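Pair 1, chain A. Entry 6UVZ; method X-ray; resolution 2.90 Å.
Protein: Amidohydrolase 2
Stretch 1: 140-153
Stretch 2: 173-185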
# COMPACT_ATOMS: atom_id res chain seq x y z
N ARG A 140 -0.40 11.28 7.46
CA ARG A 140 -1.50 11.72 8.31
C ARG A 140 -2.63 12.28 7.44
O ARG A 140 -2.52 12.39 6.22
CB ARG A 140 -1.02 12.78 9.31
CG ARG A 140 0.21 12.40 10.11
CD ARG A 140 0.58 13.53 11.06
NE ARG A 140 1.91 13.37 11.65
CZ ARG A 140 2.13 12.88 12.87
NH1 ARG A 140 1.11 12.48 13.62
NH2 ARG A 140 3.37 12.77 13.33
N GLY A 141 -3.73 12.64 8.09
CA GLY A 141 -4.86 13.23 7.41
C GLY A 141 -4.59 14.61 6.85
O GLY A 141 -4.66 14.83 5.64
N PRO A 142 -4.29 15.58 7.72
CA PRO A 142 -4.14 16.97 7.25
C PRO A 142 -2.91 17.21 6.39
O PRO A 142 -2.86 18.24 5.70
CB PRO A 142 -4.07 17.78 8.56
CG PRO A 142 -3.54 16.81 9.56
CD PRO A 142 -4.14 15.49 9.19
N GLU A 143 -1.93 16.32 6.41
CA GLU A 143 -0.68 16.55 5.69
C GLU A 143 -0.75 16.17 4.22
O GLU A 143 0.28 16.23 3.54
CB GLU A 143 0.46 15.78 6.37
CG GLU A 143 0.63 16.12 7.85
CD GLU A 143 2.01 15.77 8.37
OE1 GLU A 143 2.86 15.35 7.57
OE2 GLU A 143 2.23 15.93 9.59
N LEU A 144 -1.92 15.80 3.71
CA LEU A 144 -2.04 15.43 2.30
C LEU A 144 -1.83 16.61 1.37
O LEU A 144 -1.54 16.40 0.18
CB LEU A 144 -3.41 14.80 2.03
CG LEU A 144 -3.40 13.31 1.65
CD1 LEU A 144 -4.79 12.86 1.25
CD2 LEU A 144 -2.41 13.05 0.52
N GLY A 145 -1.97 17.84 1.86
CA GLY A 145 -1.76 19.00 1.01
C GLY A 145 -0.31 19.14 0.57
O GLY A 145 -0.04 19.44 -0.60
N ASP A 146 0.63 18.93 1.49
CA ASP A 146 2.04 19.04 1.13
C ASP A 146 2.49 17.88 0.26
O ASP A 146 3.43 18.03 -0.53
CB ASP A 146 2.90 19.13 2.39
CG ASP A 146 2.52 20.29 3.28
OD1 ASP A 146 1.81 20.06 4.29
OD2 ASP A 146 2.92 21.43 2.98
N MSE A 147 1.85 16.72 0.39
CA MSE A 147 2.18 15.56 -0.43
C MSE A 147 1.88 15.83 -1.89
O MSE A 147 2.63 15.42 -2.78
CB MSE A 147 1.41 14.33 0.05
CG MSE A 147 1.51 14.07 1.54
SE MSE A 147 3.32 13.69 2.14
CE MSE A 147 3.03 13.86 4.06
N ALA A 148 0.78 16.54 -2.14
CA ALA A 148 0.39 16.85 -3.51
C ALA A 148 1.44 17.73 -4.19
O ALA A 148 1.78 17.51 -5.36
CB ALA A 148 -0.98 17.53 -3.53
N LYS A 149 1.95 18.74 -3.48
CA LYS A 149 2.98 19.60 -4.05
C LYS A 149 4.30 18.86 -4.22
O LYS A 149 5.07 19.18 -5.13
CB LYS A 149 3.17 20.84 -3.17
CG LYS A 149 1.97 21.77 -3.15
CD LYS A 149 1.68 22.26 -1.74
CE LYS A 149 2.91 22.88 -1.10
NZ LYS A 149 2.65 23.27 0.31
N ALA A 150 4.58 17.89 -3.35
CA ALA A 150 5.83 17.14 -3.46
C ALA A 150 5.87 16.30 -4.73
O ALA A 150 6.81 16.40 -5.52
CB ALA A 150 6.02 16.26 -2.22
N PHE A 151 4.85 15.47 -4.94
CA PHE A 151 4.81 14.60 -6.10
C PHE A 151 4.41 15.33 -7.38
O PHE A 151 4.54 14.75 -8.46
CB PHE A 151 3.86 13.43 -5.85
CG PHE A 151 4.30 12.52 -4.74
CD1 PHE A 151 5.23 11.52 -4.97
CD2 PHE A 151 3.79 12.67 -3.46
CE1 PHE A 151 5.65 10.69 -3.95
CE2 PHE A 151 4.21 11.83 -2.44
CZ PHE A 151 5.13 10.84 -2.68
N ALA A 152 3.93 16.57 -7.28
CA ALA A 152 3.70 17.36 -8.49
C ALA A 152 5.01 17.77 -9.14
O ALA A 152 5.07 17.90 -10.37
CB ALA A 152 2.85 18.59 -8.16
N GLN A 153 6.06 17.98 -8.34
CA GLN A 153 7.36 18.31 -8.90
C GLN A 153 8.04 17.10 -9.53
O GLN A 153 8.90 17.27 -10.40
CB GLN A 153 8.26 18.90 -7.81
CG GLN A 153 7.62 20.01 -7.00
CD GLN A 153 8.51 20.50 -5.88
OE1 GLN A 153 9.72 20.62 -6.04
NE2 GLN A 153 7.91 20.78 -4.72
N GLU A 173 -10.11 20.66 2.49
CA GLU A 173 -8.69 20.56 2.20
C GLU A 173 -8.30 19.17 1.71
O GLU A 173 -7.40 19.04 0.88
CB GLU A 173 -7.87 20.93 3.44
CG GLU A 173 -7.65 22.42 3.63
CD GLU A 173 -6.73 22.73 4.80
OE1 GLU A 173 -7.25 22.99 5.90
OE2 GLU A 173 -5.50 22.71 4.61
N SER A 174 -8.96 18.13 2.22
CA SER A 174 -8.63 16.77 1.79
C SER A 174 -9.13 16.50 0.38
O SER A 174 -8.43 15.86 -0.42
CB SER A 174 -9.21 15.75 2.77
OG SER A 174 -8.63 15.90 4.06
N CYS A 175 -10.33 16.97 0.05
CA CYS A 175 -10.86 16.79 -1.30
C CYS A 175 -10.01 17.54 -2.33
O CYS A 175 -9.89 17.09 -3.48
CB CYS A 175 -12.31 17.25 -1.38
SG CYS A 175 -13.48 16.18 -0.50
N ALA A 176 -9.43 18.67 -1.94
CA ALA A 176 -8.58 19.41 -2.87
C ALA A 176 -7.24 18.71 -3.06
O ALA A 176 -6.67 18.74 -4.16
CB ALA A 176 -8.37 20.84 -2.36
N ALA A 177 -6.72 18.08 -2.01
CA ALA A 177 -5.45 17.36 -2.13
C ALA A 177 -5.62 16.07 -2.92
O ALA A 177 -4.77 15.73 -3.76
CB ALA A 177 -4.88 17.07 -0.75
N LEU A 178 -6.71 15.34 -2.68
CA LEU A 178 -6.96 14.10 -3.42
C LEU A 178 -7.23 14.38 -4.89
O LEU A 178 -6.95 13.52 -5.74
CB LEU A 178 -8.13 13.34 -2.80
CG LEU A 178 -7.88 12.68 -1.45
CD1 LEU A 178 -9.16 12.11 -0.88
CD2 LEU A 178 -6.82 11.59 -1.58
N ALA A 179 -7.75 15.56 -5.22
CA ALA A 179 -7.99 15.91 -6.61
C ALA A 179 -6.69 16.28 -7.33
O ALA A 179 -6.56 16.03 -8.53
CB ALA A 179 -8.99 17.06 -6.71
N ALA A 180 -5.74 16.88 -6.61
CA ALA A 180 -4.46 17.23 -7.23
C ALA A 180 -3.63 15.99 -7.51
O ALA A 180 -2.96 15.90 -8.55
CB ALA A 180 -3.69 18.20 -6.33
N LEU A 181 -3.65 15.01 -6.60
CA LEU A 181 -2.91 13.78 -6.81
C LEU A 181 -3.49 12.97 -7.97
O LEU A 181 -2.74 12.33 -8.72
CB LEU A 181 -2.89 12.94 -5.53
CG LEU A 181 -2.06 13.50 -4.38
CD1 LEU A 181 -2.27 12.68 -3.12
CD2 LEU A 181 -0.58 13.52 -4.76
N ALA A 182 -4.81 13.00 -8.13
CA ALA A 182 -5.44 12.27 -9.23
C ALA A 182 -5.07 12.83 -10.59
O ALA A 182 -5.28 12.16 -11.60
CB ALA A 182 -6.96 12.28 -9.06
N GLU A 183 -4.52 14.05 -10.64
CA GLU A 183 -4.09 14.65 -11.89
C GLU A 183 -2.71 14.19 -12.32
O GLU A 183 -2.32 14.43 -13.48
CB GLU A 183 -4.13 16.17 -11.78
CG GLU A 183 -4.39 16.90 -13.09
CD GLU A 183 -5.82 16.76 -13.56
OE1 GLU A 183 -6.67 16.28 -12.78
OE2 GLU A 183 -6.10 17.14 -14.72
N LEU A 184 -1.95 13.54 -11.44
CA LEU A 184 -0.62 13.06 -11.76
C LEU A 184 -0.70 11.80 -12.61
O LEU A 184 -1.62 10.99 -12.46
CB LEU A 184 0.17 12.78 -10.48
CG LEU A 184 0.35 13.96 -9.53
CD1 LEU A 184 1.10 13.53 -8.28
CD2 LEU A 184 1.08 15.10 -10.22
N PRO A 185 0.26 11.60 -13.52
CA PRO A 185 0.17 10.46 -14.45
C PRO A 185 0.49 9.11 -13.81
O PRO A 185 0.01 8.09 -14.31
CB PRO A 185 1.18 10.81 -15.54
CG PRO A 185 2.18 11.67 -14.85
CD PRO A 185 1.41 12.47 -13.83

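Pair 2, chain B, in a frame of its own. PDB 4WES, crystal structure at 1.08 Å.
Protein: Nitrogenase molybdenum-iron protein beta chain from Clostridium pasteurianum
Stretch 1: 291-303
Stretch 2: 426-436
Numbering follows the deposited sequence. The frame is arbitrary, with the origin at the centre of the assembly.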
# COMPACT_ATOMS: atom_id res chain seq x y z
N SER B 291 -0.14 -4.25 27.76
CA SER B 291 -0.60 -4.06 26.37
C SER B 291 0.24 -3.05 25.61
O SER B 291 0.60 -3.29 24.45
CB SER B 291 -2.07 -3.63 26.36
OG SER B 291 -2.26 -2.37 26.99
N ILE B 292 0.57 -1.95 26.27
CA ILE B 292 1.44 -0.93 25.65
C ILE B 292 2.85 -1.46 25.44
O ILE B 292 3.47 -1.26 24.40
CB ILE B 292 1.44 0.37 26.45
CG1 ILE B 292 0.05 1.03 26.38
CG2 ILE B 292 2.54 1.32 25.99
CD1 ILE B 292 -0.11 2.29 27.19
N GLU B 293 3.37 -2.15 26.44
CA GLU B 293 4.67 -2.77 26.30
C GLU B 293 4.71 -3.78 25.15
O GLU B 293 5.71 -3.85 24.42
CB GLU B 293 5.13 -3.38 27.63
CG GLU B 293 6.55 -3.90 27.52
CD GLU B 293 7.26 -4.12 28.81
OE1 GLU B 293 8.29 -4.82 28.76
OE2 GLU B 293 6.82 -3.58 29.85
N GLU B 294 3.64 -4.57 24.99
CA GLU B 294 3.60 -5.51 23.86
C GLU B 294 3.67 -4.75 22.53
O GLU B 294 4.39 -5.17 21.62
CB GLU B 294 2.33 -6.38 23.90
CG GLU B 294 2.33 -7.44 22.83
CD GLU B 294 1.02 -8.15 22.62
OE1 GLU B 294 -0.04 -7.49 22.60
OE2 GLU B 294 1.05 -9.39 22.42
N GLU B 295 2.89 -3.68 22.39
CA GLU B 295 2.90 -2.89 21.15
C GLU B 295 4.30 -2.36 20.82
O GLU B 295 4.76 -2.44 19.67
CB GLU B 295 1.96 -1.70 21.25
CG GLU B 295 0.52 -1.95 21.53
CD GLU B 295 -0.32 -0.74 22.00
OE1 GLU B 295 0.07 0.42 21.81
OE2 GLU B 295 -1.46 -1.00 22.58
N ARG B 296 4.98 -1.83 21.83
CA ARG B 296 6.34 -1.35 21.62
C ARG B 296 7.22 -2.48 21.15
O ARG B 296 8.04 -2.34 20.23
CB ARG B 296 6.89 -0.71 22.88
CG ARG B 296 8.28 -0.12 22.66
CD ARG B 296 8.83 0.43 23.96
NE ARG B 296 10.10 1.16 23.79
CZ ARG B 296 11.30 0.63 23.57
NH1 ARG B 296 11.48 -0.70 23.60
NH2 ARG B 296 12.34 1.41 23.35
N GLY B 297 7.12 -3.64 21.80
CA GLY B 297 7.94 -4.76 21.42
C GLY B 297 7.64 -5.33 20.05
O GLY B 297 8.52 -5.88 19.41
N GLN B 298 6.38 -5.22 19.61
CA GLN B 298 6.05 -5.58 18.23
C GLN B 298 6.69 -4.58 17.25
O GLN B 298 7.16 -4.99 16.18
CB GLN B 298 4.53 -5.60 18.03
CG GLN B 298 3.85 -6.77 18.74
CD GLN B 298 2.35 -6.61 18.74
OE1 GLN B 298 1.82 -5.51 18.97
NE2 GLN B 298 1.66 -7.68 18.47
N LEU B 299 6.67 -3.30 17.59
CA LEU B 299 7.37 -2.33 16.74
C LEU B 299 8.85 -2.66 16.65
O LEU B 299 9.41 -2.69 15.54
CB LEU B 299 7.19 -0.93 17.34
CG LEU B 299 8.02 0.15 16.65
CD1 LEU B 299 7.75 0.29 15.16
CD2 LEU B 299 7.87 1.48 17.39
N ILE B 300 9.51 -2.94 17.76
CA ILE B 300 10.92 -3.31 17.71
C ILE B 300 11.11 -4.57 16.88
O ILE B 300 12.04 -4.67 16.07
CB ILE B 300 11.50 -3.47 19.15
CG1 ILE B 300 11.44 -2.16 19.93
CG2 ILE B 300 12.91 -4.02 19.10
CD1 ILE B 300 12.17 -1.00 19.30
N ASP B 301 10.23 -5.56 17.09
CA ASP B 301 10.29 -6.78 16.29
C ASP B 301 10.25 -6.48 14.81
O ASP B 301 10.99 -7.09 14.01
CB ASP B 301 9.14 -7.72 16.70
CG ASP B 301 9.33 -9.13 16.19
OD1 ASP B 301 10.10 -9.87 16.84
OD2 ASP B 301 8.72 -9.47 15.17
N LEU B 302 9.35 -5.59 14.40
CA LEU B 302 9.19 -5.24 12.99
C LEU B 302 10.40 -4.47 12.47
O LEU B 302 10.84 -4.70 11.35
CB LEU B 302 7.90 -4.44 12.84
CG LEU B 302 7.57 -3.96 11.43
CD1 LEU B 302 7.45 -5.10 10.45
CD2 LEU B 302 6.29 -3.17 11.46
N MET B 303 10.91 -3.54 13.26
CA MET B 303 12.11 -2.81 12.85
C MET B 303 13.28 -3.73 12.60
O MET B 303 14.06 -3.52 11.66
CB MET B 303 12.46 -1.77 13.93
CG MET B 303 11.43 -0.65 14.04
SD MET B 303 11.70 0.46 15.42
CE MET B 303 13.17 1.35 14.88
N GLY B 426 2.21 6.98 18.08
CA GLY B 426 2.24 5.83 18.96
C GLY B 426 2.99 4.65 18.39
O GLY B 426 3.51 4.68 17.27
N TYR B 427 3.09 3.57 19.16
CA TYR B 427 3.70 2.35 18.65
C TYR B 427 2.86 1.78 17.52
O TYR B 427 3.41 1.29 16.52
CB TYR B 427 3.91 1.34 19.78
CG TYR B 427 4.67 1.91 20.95
CD1 TYR B 427 5.97 2.38 20.82
CD2 TYR B 427 4.10 1.98 22.22
CE1 TYR B 427 6.68 2.93 21.89
CE2 TYR B 427 4.79 2.52 23.28
CZ TYR B 427 6.08 2.99 23.12
OH TYR B 427 6.73 3.54 24.19
N LYS B 428 1.54 1.87 17.64
CA LYS B 428 0.63 1.40 16.61
C LYS B 428 0.85 2.12 15.27
O LYS B 428 0.90 1.52 14.20
CB LYS B 428 -0.81 1.62 17.09
CG LYS B 428 -1.92 1.21 16.15
CD LYS B 428 -3.36 1.38 16.66
CE LYS B 428 -4.32 1.05 15.50
NZ LYS B 428 -5.75 1.43 15.72
N GLY B 429 0.95 3.44 15.34
CA GLY B 429 1.18 4.24 14.15
C GLY B 429 2.55 4.00 13.56
O GLY B 429 2.72 3.97 12.33
N ALA B 430 3.55 3.77 14.41
CA ALA B 430 4.89 3.47 13.93
C ALA B 430 4.92 2.16 13.16
O ALA B 430 5.60 2.06 12.14
CB ALA B 430 5.86 3.42 15.11
N ILE B 431 4.20 1.15 13.65
CA ILE B 431 4.10 -0.12 12.96
C ILE B 431 3.51 0.10 11.57
O ILE B 431 4.01 -0.43 10.57
CB ILE B 431 3.25 -1.11 13.80
CG1 ILE B 431 4.08 -1.57 15.00
CG2 ILE B 431 2.76 -2.29 12.97
CD1 ILE B 431 3.23 -2.29 16.08
N ARG B 432 2.43 0.88 11.48
CA ARG B 432 1.82 1.16 10.19
C ARG B 432 2.78 1.86 9.25
O ARG B 432 2.84 1.54 8.05
CB ARG B 432 0.56 2.00 10.38
CG ARG B 432 -0.59 1.27 11.06
CD ARG B 432 -1.40 0.39 10.11
NE ARG B 432 -1.88 1.09 8.92
CZ ARG B 432 -2.52 0.52 7.89
NH1 ARG B 432 -2.78 -0.79 7.88
NH2 ARG B 432 -2.90 1.26 6.86
N LEU B 433 3.57 2.80 9.77
CA LEU B 433 4.57 3.50 8.95
C LEU B 433 5.63 2.55 8.42
O LEU B 433 6.02 2.64 7.24
CB LEU B 433 5.22 4.64 9.74
CG LEU B 433 4.39 5.90 9.90
CD1 LEU B 433 5.04 6.81 10.92
CD2 LEU B 433 4.15 6.61 8.57
N VAL B 434 6.16 1.66 9.26
CA VAL B 434 7.18 0.76 8.78
C VAL B 434 6.64 -0.18 7.71
O VAL B 434 7.30 -0.44 6.71
CB VAL B 434 7.82 -0.07 9.92
CG1 VAL B 434 8.86 -1.04 9.41
CG2 VAL B 434 8.44 0.90 10.94
N GLU B 435 5.42 -0.67 7.90
CA GLU B 435 4.78 -1.48 6.87
C GLU B 435 4.64 -0.71 5.56
O GLU B 435 4.97 -1.23 4.50
CB GLU B 435 3.43 -1.99 7.36
CG GLU B 435 2.76 -2.86 6.33
CD GLU B 435 1.36 -3.26 6.62
OE1 GLU B 435 0.67 -2.57 7.43
OE2 GLU B 435 0.92 -4.25 5.99
N GLU B 436 4.14 0.52 5.66
CA GLU B 436 3.95 1.30 4.44
C GLU B 436 5.26 1.60 3.72
O GLU B 436 5.35 1.49 2.49
CB GLU B 436 3.26 2.61 4.79
CG GLU B 436 2.77 3.42 3.63
CD GLU B 436 1.87 4.59 4.10
OE1 GLU B 436 1.92 5.04 5.31
OE2 GLU B 436 1.15 5.11 3.24
O HOH W 1 0.63 2.66 20.33

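Two helices packed side by side in nearly the same direction, seen in two proteins. In pair 1 the helix axes approach to 8.6 Å and cross at 19°; in pair 2 the values are 8.7 Å and 21°, and 14 central residues superpose with an RMSD of 0.7 Å. The register agrees as well: Gly A145 lies beside Ala A177 as Arg B296 lies beside Tyr B427 (CA to CA 5.1 and 5.4 Å), and Ala A148 beside Leu A181 as Leu B299 beside Ile B431 (CA to CA 5.6 and 5.5 Å). Neither pair has a hydrogen bond between its stretches, so the contact rests mainly on apolar packing.

The matched pair whose side-chain centres fall closest is Leu A181 and Ile B431, 0.4 Å apart. In each the CA-to-CB bond points sideways and the end of the chain comes nearer the partner helix: Leu A181 CD2 lies 3.7 Å from Ala A148 CA, and Ile B431 CG1 lies 3.8 Å from Leu B299 CA. Ala A180 and Ala B430 also match, but their neighbours differ in size. Ala A180 CB meets Ala A148 CB at 4.0 Å, whereas Ala B430 CB meets the longer Leu B299 at CD2, 3.6 Å away; Leu B299 sits as a knob among Tyr B427, Ala B430, Ile B431 and Val B434.

At the next matched site the bulk changes sides. Pair 1 sets small Ala A177 against Leu A144: their CB atoms are 3.9 Å apart, and Leu A144 reaches on through CD1 to Leu A178 CD2 and through CD2 to Leu A181 CD1, both at 3.7 Å. In pair 2 Tyr B427 replaces the alanine and Glu B295 the leucine. The tyrosine is a knob among Ile B292, Glu B295, Arg B296 and Leu B299; Arg B296, at the position of Gly A145, lays its aliphatic part over one ring face, with CB 3.6 Å from the ring centroid of Tyr B427, while Ile B292 CG2 and Leu B299 CD2 lie at the ring edge. Glu B295 OE1 instead accepts from a water 2.7 Å away, which in turn accepts from Lys B428 N at 2.9 Å, a polar link between the helices.

Farther along, Phe A151 CB touches Leu A184 CD1 at 3.7 Å while the end of the phenylalanine leads away; the matched Leu B302 packs its CG 3.8 Å from Val B434 CG1. With Tyr B427, Arg B296 and Leu B299 in place of Ala A177, Gly A145 and Ala A148, pair 2 buries more surface, 560 against 446 Å².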